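Long-range contact in class D beta-lactamase (PDB 4IED), which probably hydrolyses the beta-lactam ring of antibiotics such as penicillins to substituted beta-amino acids, as other serine beta-lactamases of class D do: residues T30-Y34 / I242-F247. Sequence-based numbering, arbitrary orientation.
Sequences TFVVY and IVREYF
F31 reaches from strand 29-35 to the helix and packs against I242, V243 and Y246. With CG anti to the backbone N (chi1 -173°), its ring points toward the helix, and the length of Phe spans the gap between backbones 8.3 Å apart at the F31 and V243 CA atoms. The closest approach is at the ring's edge, where F31 CE2 lies 3.6 Å from Y246 CB. Y246 suits its place by offering a ring face to the F31 edge, an offset edge-to-face pair with planes at 82°. V243 CG2 lies 3.8 Å from F31 CE1, a short branched side chain fitting where the helix comes close; branched I242 adds its CG2 methyl near F31 CD2. V33, two residues on and so on the same strand face, makes a smaller contact: its compact side chain accommodates two rings, with V33 CG2 3.9 Å from Y246 CE2 and V33 CG1 3.8 Å from F247 CZ. No hydrogen bond crosses this buried, apolar interface. On the helix's outer side, partly exposed R244 makes salt bridges to E240 and E186. The contact lays C-terminal helix 238-249 against the antiparallel sheet, with helix 16-25 on F31, V33 and I242, strand 221-229 touching I242 and V243, and helix 154-165 covering the other sheet face at V32.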
# COMPACT_ATOMS: atom_id res chain seq x y z
N THR A 30 -12.44 7.07 3.82
CA THR A 30 -12.02 8.13 2.98
C THR A 30 -11.45 7.52 1.68
O THR A 30 -11.00 6.35 1.64
CB THR A 30 -10.86 8.93 3.67
OG1 THR A 30 -10.52 10.08 2.85
CG2 THR A 30 -9.58 8.09 3.94
N PHE A 31 -11.43 8.34 0.61
CA PHE A 31 -10.89 7.89 -0.66
C PHE A 31 -10.32 9.11 -1.39
O PHE A 31 -10.95 10.15 -1.45
CB PHE A 31 -12.07 7.28 -1.42
CG PHE A 31 -11.76 6.56 -2.77
CD1 PHE A 31 -10.52 6.22 -3.18
CD2 PHE A 31 -12.85 6.30 -3.65
CE1 PHE A 31 -10.34 5.56 -4.38
CE2 PHE A 31 -12.65 5.70 -4.90
CZ PHE A 31 -11.40 5.37 -5.21
N VAL A 32 -9.07 9.00 -1.84
CA VAL A 32 -8.40 10.02 -2.62
C VAL A 32 -7.90 9.43 -3.88
O VAL A 32 -7.27 8.41 -3.86
CB VAL A 32 -7.20 10.58 -1.81
CG1 VAL A 32 -6.51 11.69 -2.55
CG2 VAL A 32 -7.69 11.07 -0.47
N VAL A 33 -8.15 10.15 -4.97
CA VAL A 33 -7.58 9.84 -6.26
C VAL A 33 -6.89 11.10 -6.79
O VAL A 33 -7.50 12.14 -6.86
CB VAL A 33 -8.59 9.32 -7.27
CG1 VAL A 33 -7.92 9.16 -8.68
CG2 VAL A 33 -9.28 8.04 -6.78
N TYR A 34 -5.61 10.97 -7.20
CA TYR A 34 -4.83 12.05 -7.84
C TYR A 34 -4.75 11.72 -9.32
O TYR A 34 -4.28 10.63 -9.69
CB TYR A 34 -3.45 12.22 -7.26
CG TYR A 34 -2.59 13.29 -7.96
CD1 TYR A 34 -2.93 14.62 -7.88
CD2 TYR A 34 -1.49 12.93 -8.76
CE1 TYR A 34 -2.19 15.58 -8.56
CE2 TYR A 34 -0.73 13.86 -9.39
CZ TYR A 34 -1.04 15.18 -9.25
OH TYR A 34 -0.34 16.17 -9.91
N ILE A 242 -14.88 -0.72 -4.07
CA ILE A 242 -15.21 0.68 -4.20
C ILE A 242 -14.25 1.37 -5.18
O ILE A 242 -14.65 2.17 -6.03
CB ILE A 242 -15.17 1.42 -2.81
CG1 ILE A 242 -16.36 0.91 -1.99
CG2 ILE A 242 -15.11 2.93 -2.98
CD1 ILE A 242 -16.25 1.21 -0.52
N VAL A 243 -12.96 1.03 -5.03
CA VAL A 243 -12.00 1.57 -5.99
C VAL A 243 -12.31 1.22 -7.43
O VAL A 243 -12.36 2.13 -8.32
CB VAL A 243 -10.57 1.16 -5.60
CG1 VAL A 243 -9.56 1.64 -6.67
CG2 VAL A 243 -10.21 1.76 -4.26
N ARG A 244 -12.63 -0.05 -7.68
CA ARG A 244 -12.98 -0.43 -9.08
C ARG A 244 -14.25 0.23 -9.52
O ARG A 244 -14.41 0.59 -10.68
CB ARG A 244 -13.05 -1.97 -9.15
CG ARG A 244 -11.74 -2.67 -9.15
CD ARG A 244 -11.82 -4.19 -9.19
NE ARG A 244 -10.53 -4.79 -9.40
CZ ARG A 244 -10.04 -5.05 -10.60
NH1 ARG A 244 -10.67 -4.73 -11.71
NH2 ARG A 244 -8.83 -5.61 -10.67
N GLU A 245 -15.24 0.43 -8.63
CA GLU A 245 -16.51 1.03 -9.06
C GLU A 245 -16.23 2.47 -9.51
O GLU A 245 -16.76 2.93 -10.51
CB GLU A 245 -17.57 0.93 -7.93
CG GLU A 245 -18.16 -0.49 -7.82
CD GLU A 245 -19.28 -0.71 -6.82
OE1 GLU A 245 -20.14 0.19 -6.68
OE2 GLU A 245 -19.30 -1.89 -6.27
N TYR A 246 -15.42 3.22 -8.77
CA TYR A 246 -15.10 4.58 -9.18
C TYR A 246 -14.37 4.57 -10.52
O TYR A 246 -14.70 5.37 -11.43
CB TYR A 246 -14.19 5.26 -8.11
CG TYR A 246 -13.64 6.60 -8.58
CD1 TYR A 246 -14.44 7.70 -8.53
CD2 TYR A 246 -12.37 6.73 -9.08
CE1 TYR A 246 -14.06 8.96 -8.99
CE2 TYR A 246 -11.95 7.98 -9.59
CZ TYR A 246 -12.78 9.07 -9.51
OH TYR A 246 -12.39 10.34 -9.94
N PHE A 247 -13.35 3.72 -10.68
CA PHE A 247 -12.60 3.73 -11.96
C PHE A 247 -13.40 3.20 -13.15
O PHE A 247 -13.14 3.63 -14.27
CB PHE A 247 -11.26 3.08 -11.80
CG PHE A 247 -10.26 3.92 -11.06
CD1 PHE A 247 -9.76 5.09 -11.67
CD2 PHE A 247 -9.78 3.55 -9.85
CE1 PHE A 247 -8.93 5.90 -11.03
CE2 PHE A 247 -8.88 4.41 -9.18
CZ PHE A 247 -8.43 5.54 -9.80